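Local coordinates for conserved domain protein (Porphyromonas gingivalis, PDB 3PNN) that probably transfers sugar units to form glycosidic linkages, as a glycosyltransferase with a Rossmann-like alpha/beta/alpha fold, at residues A[32-35]-A[36-39]; A[127-130]-A[131-135]; A[276-279]-A[280-283]. All blocks are in the same frame, centred on the assembly; numbering follows the deposited sequence.

Contact 1: residues A[32-35]-A[36-39]; sequences GDTI and MDYS
The ring of Tyr-38 turns its edge to the incoming chain: near the ring plane lie Ile-35 CA and the carbonyl oxygens of Asp-33 and Thr-34, with Thr-34 O 3.1 Å from Tyr-38 CD2. Tyr-298 makes an edge-to-face pair with the same ring. The other flat groups are the carboxylates of Asp-33 and Asp-37, whose planes stand 75° apart. Their oxygens come close, Asp-33 OD1 to Asp-37 OD2 at 3.6 Å, and a water donates to both, which should soften the repulsion; Lys-70 and Tyr-71 hold Asp-37 OD1, while Asp-33 OD2 accepts from the backbone N of Leu-302. A second water joins Asp-33 N and OD2 to Tyr-38 OH. Above the Asp-37 carboxylate plane sits Thr-34 N, which gives a fairly straight bond to OD2 (2.9 Å, 162°). In return Asp-37 N donates to Thr-34 OG1 at 3.1 Å, a bond made possible by chi1 of 66°, which tucks the hydroxyl between its own backbone N and carbonyl carbon. Tyr-38 N to Thr-34 O and Ser-39 N to Ile-35 O begin the i+4 to i bonding of the helix. The reciprocal Thr-34 and Asp-37 bonds make a capping box, with Thr-34 as N-cap of helix 35-46.

Contact 2: residues A[127-130]-A[131-135]; sequences YGRN and GFEVL
Charge first: Arg-129 and Glu-133, one helical turn apart, form a loose salt bridge, with NE of Arg-129 3.5 Å from OE2 of Glu-133. OE2 sits off the guanidinium plane where no N-H aims at it, so charge alone links the pair directly; the guanidinium and carboxylate planes are 47° apart. A water supplies the directed link, lying in the guanidinium plane at its edge, accepting from Arg-129 NE at 2.9 Å and donating to Glu-133 OE2 at 2.7 Å. Arg-129 starts with CG anti to its N (chi1 -176°) and runs extended to NE, which carries NE out to where it crosses the glutamate at a slant. Backbone bonds open the helix: a weak one from Gly-131 N to Gly-128 O, then Glu-133 N to Arg-129 O and Val-134 N to Asn-130 O, the last at 2.9 Å. Between the segments, the apolar touch is Tyr-127 CB on Phe-132 CE2, 4.0 Å. Tyr-127 OH is hydrogen-bonded to Met-215 O and Asn-122 N. Gly-128 is the N-cap of helix 129-140, which packs through Phe-132 against Ser-39, Asp-42 and Ala-46 of helix 35-46, and through Val-134 and Leu-135 on strand 148-155; Met-217 of strand 217-220 touches Tyr-127, Phe-132 and Leu-135.

Contact 3: residues A[276-279]-A[280-283]; sequences VTYS and DDRP
Tyr-278 and Asp-281 run abreast in the same direction, but their flat groups are turned almost perpendicular, the ring and carboxylate planes 85° apart. OD2 of Asp-281 comes to the edge of the tyrosine ring, near its plane, 3.9 Å from Tyr-278 CD2. What brings it there is a backbone grip: Tyr-278 N donates to Asp-281 OD2 at 2.9 Å and 165°, approaching from above the carboxylate plane, and Thr-277 N adds a weak bond to the same oxygen. Chi1 of -65° sets the Asp-281 carboxylate beside its own backbone N, facing back over the turn. Asp-281 N donates to Tyr-278 O at 2.7 Å, so Tyr-278 and Asp-281 are tied in both directions. With Arg-282 N to Ser-279 O, 3.0 Å, this bond closes two overlapping type I-like beta turns, which lead from the loop after strand 263-268 into helix 282-294. Thr-277 crosses the aspartate obliquely, its CB 3.4 Å from Asp-281 OD2. Ser-161 holds Asp-281 OD1, and Gly-165 O accepts from Tyr-278 OH. The extended Arg-282 reaches out to a salt bridge with Asp-26 and a hydrogen bond to a glycerol, probably from the crystallisation liquor.

All three contacts lie where a loop leads into a helix, but they differ in burial. Contact 1 is the buried one, contact 2 is half covered, and contact 3 lies at the surface. Contacts 1 and 2 hold neighbouring helices, 35-46 and 129-140, which touch where Ser-39 O meets Phe-132 CZ at 3.7 Å; contact 3 starts a separate helix and touches neither. An aspartate carboxylate accepts from the loop before it, one N-H in contact 1 and two, one weakly, in contact 3, although only contact 1 adds the returning threonine hydroxyl. Contact 2 has a glycine N-cap instead, with its charged pair at the partly exposed side and Tyr-127 and Phe-132 buried.

Contact 1: residues A[32-35]-A[36-39]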
loop_
_atom_site.group_PDB
_atom_site.type_symbol
_atom_site.label_atom_id
_atom_site.label_comp_id
_atom_site.label_asym_id
_atom_site.label_seq_id
_atom_site.Cartn_x
_atom_site.Cartn_y
_atom_site.Cartn_z
ATOM N N GLY A 32 18.047 -13.952 -4.580
ATOM C CA GLY A 32 16.942 -14.717 -4.034
ATOM C C GLY A 32 16.082 -13.944 -3.049
ATOM O O GLY A 32 15.275 -14.539 -2.333
ATOM N N ASP A 33 16.236 -12.619 -3.005
ATOM C CA ASP A 33 15.397 -11.799 -2.132
ATOM C C ASP A 33 14.031 -11.498 -2.763
ATOM O O ASP A 33 13.900 -11.436 -3.984
ATOM C CB ASP A 33 16.127 -10.504 -1.760
ATOM C CG ASP A 33 17.465 -10.777 -1.067
ATOM O OD1 ASP A 33 17.451 -11.145 0.129
ATOM O OD2 ASP A 33 18.527 -10.637 -1.717
ATOM N N THR A 34 13.019 -11.308 -1.914
ATOM C CA THR A 34 11.660 -11.015 -2.357
ATOM C C THR A 34 11.449 -9.517 -2.575
ATOM O O THR A 34 12.246 -8.699 -2.132
ATOM C CB THR A 34 10.639 -11.451 -1.298
ATOM O OG1 THR A 34 10.812 -10.643 -0.123
ATOM C CG2 THR A 34 10.855 -12.934 -0.927
ATOM N N ILE A 35 10.354 -9.155 -3.232
ATOM C CA ILE A 35 10.034 -7.737 -3.395
ATOM C C ILE A 35 9.923 -7.047 -2.037
ATOM O O ILE A 35 10.429 -5.936 -1.854
ATOM C CB ILE A 35 8.751 -7.543 -4.204
ATOM C CG1 ILE A 35 9.045 -7.838 -5.678
ATOM C CG2 ILE A 35 8.231 -6.107 -4.045
ATOM C CD1 ILE A 35 7.831 -7.857 -6.545
HETATM N N MSE A 36 9.275 -7.712 -1.081
HETATM C CA MSE A 36 9.161 -7.166 0.267
HETATM C C MSE A 36 10.531 -6.833 0.855
HETATM O O MSE A 36 10.704 -5.802 1.517
HETATM C CB MSE A 36 8.409 -8.133 1.194
HETATM C CG MSE A 36 8.419 -7.667 2.646
HETATM SE SE MSE A 36 7.787 -9.071 3.833
HETATM C CE MSE A 36 6.005 -9.192 3.093
ATOM N N ASP A 37 11.501 -7.710 0.614
ATOM C CA ASP A 37 12.875 -7.491 1.067
ATOM C C ASP A 37 13.468 -6.185 0.537
ATOM O O ASP A 37 14.142 -5.467 1.279
ATOM C CB ASP A 37 13.795 -8.646 0.638
ATOM C CG ASP A 37 13.520 -9.950 1.397
ATOM O OD1 ASP A 37 12.920 -9.912 2.499
ATOM O OD2 ASP A 37 13.910 -11.012 0.871
ATOM N N TYR A 38 13.265 -5.898 -0.749
ATOM C CA TYR A 38 13.734 -4.610 -1.302
ATOM C C TYR A 38 13.078 -3.429 -0.578
ATOM O O TYR A 38 13.750 -2.445 -0.271
ATOM C CB TYR A 38 13.511 -4.537 -2.822
ATOM C CG TYR A 38 14.470 -5.462 -3.524
ATOM C CD1 TYR A 38 15.737 -5.015 -3.914
ATOM C CD2 TYR A 38 14.146 -6.803 -3.733
ATOM C CE1 TYR A 38 16.646 -5.875 -4.518
ATOM C CE2 TYR A 38 15.056 -7.674 -4.348
ATOM C CZ TYR A 38 16.297 -7.206 -4.728
ATOM O OH TYR A 38 17.210 -8.065 -5.321
ATOM N N SER A 39 11.789 -3.541 -0.269
ATOM C CA SER A 39 11.101 -2.455 0.457
ATOM C C SER A 39 11.703 -2.234 1.834
ATOM O O SER A 39 11.948 -1.095 2.234
ATOM C CB SER A 39 9.610 -2.749 0.607
ATOM O OG SER A 39 8.966 -2.645 -0.650
HETATM O O HOH W 1 18.189 -10.589 -4.312
HETATM O O HOH W 2 15.929 -12.614 1.597
#

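Contact 2: residues A[127-130]-A[131-135]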
loop_
_atom_site.group_PDB
_atom_site.type_symbol
_atom_site.label_atom_id
_atom_site.label_comp_id
_atom_site.label_asym_id
_atom_site.label_seq_id
_atom_site.Cartn_x
_atom_site.Cartn_y
_atom_site.Cartn_z
ATOM N N TYR A 127 8.608 -0.146 -4.915
ATOM C CA TYR A 127 8.362 1.297 -4.934
ATOM C C TYR A 127 9.588 2.128 -5.350
ATOM O O TYR A 127 9.447 3.242 -5.855
ATOM C CB TYR A 127 7.861 1.736 -3.566
ATOM C CG TYR A 127 6.480 1.205 -3.263
ATOM C CD1 TYR A 127 5.349 1.854 -3.752
ATOM C CD2 TYR A 127 6.303 0.042 -2.508
ATOM C CE1 TYR A 127 4.070 1.368 -3.493
ATOM C CE2 TYR A 127 5.022 -0.445 -2.237
ATOM C CZ TYR A 127 3.911 0.236 -2.725
ATOM O OH TYR A 127 2.637 -0.228 -2.469
ATOM N N GLY A 128 10.782 1.587 -5.127
ATOM C CA GLY A 128 12.020 2.276 -5.462
ATOM C C GLY A 128 12.549 3.142 -4.328
ATOM O O GLY A 128 11.789 3.701 -3.542
ATOM N N ARG A 129 13.867 3.264 -4.246
ATOM C CA ARG A 129 14.497 3.917 -3.102
ATOM C C ARG A 129 14.010 5.337 -2.853
ATOM O O ARG A 129 13.755 5.709 -1.706
ATOM C CB ARG A 129 16.012 3.926 -3.267
ATOM C CG ARG A 129 16.739 4.493 -2.071
ATOM C CD ARG A 129 18.243 4.237 -2.236
ATOM N NE ARG A 129 19.011 4.767 -1.116
ATOM C CZ ARG A 129 20.341 4.819 -1.091
ATOM N NH1 ARG A 129 21.034 4.387 -2.139
ATOM N NH2 ARG A 129 20.971 5.316 -0.028
ATOM N N ASN A 130 13.895 6.144 -3.905
ATOM C CA ASN A 130 13.488 7.535 -3.704
ATOM C C ASN A 130 12.051 7.710 -3.184
ATOM O O ASN A 130 11.730 8.737 -2.567
ATOM C CB ASN A 130 13.716 8.371 -4.965
ATOM C CG ASN A 130 13.581 9.845 -4.698
ATOM O OD1 ASN A 130 14.428 10.452 -4.033
ATOM N ND2 ASN A 130 12.513 10.430 -5.201
ATOM N N GLY A 131 11.193 6.714 -3.430
ATOM C CA GLY A 131 9.857 6.698 -2.853
ATOM C C GLY A 131 9.944 6.697 -1.340
ATOM O O GLY A 131 9.303 7.499 -0.660
ATOM N N PHE A 132 10.742 5.782 -0.793
ATOM C CA PHE A 132 10.986 5.783 0.654
ATOM C C PHE A 132 11.664 7.049 1.156
ATOM O O PHE A 132 11.361 7.522 2.257
ATOM C CB PHE A 132 11.780 4.538 1.068
ATOM C CG PHE A 132 11.027 3.273 0.840
ATOM C CD1 PHE A 132 10.118 2.820 1.786
ATOM C CD2 PHE A 132 11.160 2.576 -0.357
ATOM C CE1 PHE A 132 9.391 1.664 1.572
ATOM C CE2 PHE A 132 10.440 1.418 -0.580
ATOM C CZ PHE A 132 9.545 0.958 0.386
ATOM N N GLU A 133 12.587 7.607 0.374
ATOM C CA GLU A 133 13.277 8.830 0.803
ATOM C C GLU A 133 12.358 10.040 0.923
ATOM O O GLU A 133 12.400 10.754 1.928
ATOM C CB GLU A 133 14.457 9.166 -0.131
ATOM C CG GLU A 133 15.569 8.104 -0.064
ATOM C CD GLU A 133 16.677 8.351 -1.086
ATOM O OE1 GLU A 133 16.389 8.840 -2.203
ATOM O OE2 GLU A 133 17.837 8.044 -0.764
ATOM N N VAL A 134 11.534 10.293 -0.088
ATOM C CA VAL A 134 10.657 11.467 -0.000
ATOM C C VAL A 134 9.605 11.260 1.088
ATOM O O VAL A 134 9.212 12.204 1.787
ATOM C CB VAL A 134 9.969 11.815 -1.350
ATOM C CG1 VAL A 134 11.035 12.190 -2.404
ATOM C CG2 VAL A 134 9.074 10.667 -1.830
ATOM N N LEU A 135 9.165 10.017 1.250
ATOM C CA LEU A 135 8.125 9.722 2.245
ATOM C C LEU A 135 8.640 9.888 3.672
ATOM O O LEU A 135 7.985 10.517 4.527
ATOM C CB LEU A 135 7.584 8.308 2.031
ATOM C CG LEU A 135 6.389 7.833 2.867
ATOM C CD1 LEU A 135 5.253 8.834 2.789
ATOM C CD2 LEU A 135 5.975 6.471 2.316
HETATM O O HOH W 3 18.160 6.243 1.174
#

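Contact 3: residues A[276-279]-A[280-283]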
loop_
_atom_site.group_PDB
_atom_site.type_symbol
_atom_site.label_atom_id
_atom_site.label_comp_id
_atom_site.label_asym_id
_atom_site.label_seq_id
_atom_site.Cartn_x
_atom_site.Cartn_y
_atom_site.Cartn_z
ATOM N N VAL A 276 4.344 -7.419 -10.421
ATOM C CA VAL A 276 3.866 -8.471 -11.297
ATOM C C VAL A 276 2.350 -8.444 -11.283
ATOM O O VAL A 276 1.732 -8.919 -10.335
ATOM C CB VAL A 276 4.372 -9.846 -10.828
ATOM C CG1 VAL A 276 3.821 -10.978 -11.727
ATOM C CG2 VAL A 276 5.888 -9.877 -10.785
ATOM N N THR A 277 1.746 -7.862 -12.313
ATOM C CA THR A 277 0.285 -7.860 -12.416
ATOM C C THR A 277 -0.195 -9.148 -13.069
ATOM O O THR A 277 -1.115 -9.800 -12.584
ATOM C CB THR A 277 -0.238 -6.646 -13.218
ATOM O OG1 THR A 277 0.381 -5.453 -12.736
ATOM C CG2 THR A 277 -1.747 -6.519 -13.069
ATOM N N TYR A 278 0.437 -9.502 -14.181
ATOM C CA TYR A 278 0.144 -10.733 -14.893
ATOM C C TYR A 278 1.415 -11.563 -14.888
ATOM O O TYR A 278 2.515 -11.007 -14.859
ATOM C CB TYR A 278 -0.266 -10.437 -16.338
ATOM C CG TYR A 278 -1.551 -9.650 -16.460
ATOM C CD1 TYR A 278 -2.784 -10.298 -16.499
ATOM C CD2 TYR A 278 -1.536 -8.256 -16.529
ATOM C CE1 TYR A 278 -3.968 -9.585 -16.610
ATOM C CE2 TYR A 278 -2.715 -7.533 -16.642
ATOM C CZ TYR A 278 -3.927 -8.202 -16.680
ATOM O OH TYR A 278 -5.099 -7.492 -16.788
ATOM N N SER A 279 1.275 -12.884 -14.924
ATOM C CA SER A 279 2.444 -13.768 -14.837
ATOM C C SER A 279 3.492 -13.419 -15.895
ATOM O O SER A 279 4.696 -13.455 -15.627
ATOM C CB SER A 279 2.026 -15.253 -14.920
ATOM O OG SER A 279 1.377 -15.540 -16.149
ATOM N N ASP A 280 3.036 -13.066 -17.092
ATOM C CA ASP A 280 3.928 -12.652 -18.174
ATOM C C ASP A 280 4.776 -11.417 -17.843
ATOM O O ASP A 280 5.800 -11.179 -18.489
ATOM C CB ASP A 280 3.131 -12.394 -19.460
ATOM C CG ASP A 280 2.905 -13.661 -20.279
ATOM O OD1 ASP A 280 3.662 -14.639 -20.091
ATOM O OD2 ASP A 280 1.977 -13.672 -21.121
ATOM N N ASP A 281 4.348 -10.631 -16.853
ATOM C CA ASP A 281 5.108 -9.450 -16.412
ATOM C C ASP A 281 6.361 -9.838 -15.621
ATOM O O ASP A 281 7.279 -9.036 -15.462
ATOM C CB ASP A 281 4.264 -8.550 -15.499
ATOM C CG ASP A 281 3.071 -7.937 -16.202
ATOM O OD1 ASP A 281 3.090 -7.851 -17.442
ATOM O OD2 ASP A 281 2.112 -7.541 -15.501
ATOM N N ARG A 282 6.391 -11.053 -15.088
ATOM C CA ARG A 282 7.445 -11.399 -14.125
ATOM C C ARG A 282 8.904 -11.320 -14.650
ATOM O O ARG A 282 9.774 -10.772 -13.979
ATOM C CB ARG A 282 7.171 -12.760 -13.476
ATOM C CG ARG A 282 8.103 -13.044 -12.301
ATOM C CD ARG A 282 7.843 -14.424 -11.664
ATOM N NE ARG A 282 8.842 -14.683 -10.634
ATOM C CZ ARG A 282 10.049 -15.171 -10.891
ATOM N NH1 ARG A 282 10.389 -15.469 -12.142
ATOM N NH2 ARG A 282 10.913 -15.373 -9.897
ATOM N N PRO A 283 9.181 -11.880 -15.835
ATOM C CA PRO A 283 10.568 -11.821 -16.323
ATOM C C PRO A 283 11.101 -10.380 -16.417
ATOM O O PRO A 283 12.291 -10.151 -16.195
ATOM C CB PRO A 283 10.470 -12.462 -17.713
ATOM C CG PRO A 283 9.344 -13.423 -17.571
ATOM C CD PRO A 283 8.335 -12.720 -16.702
#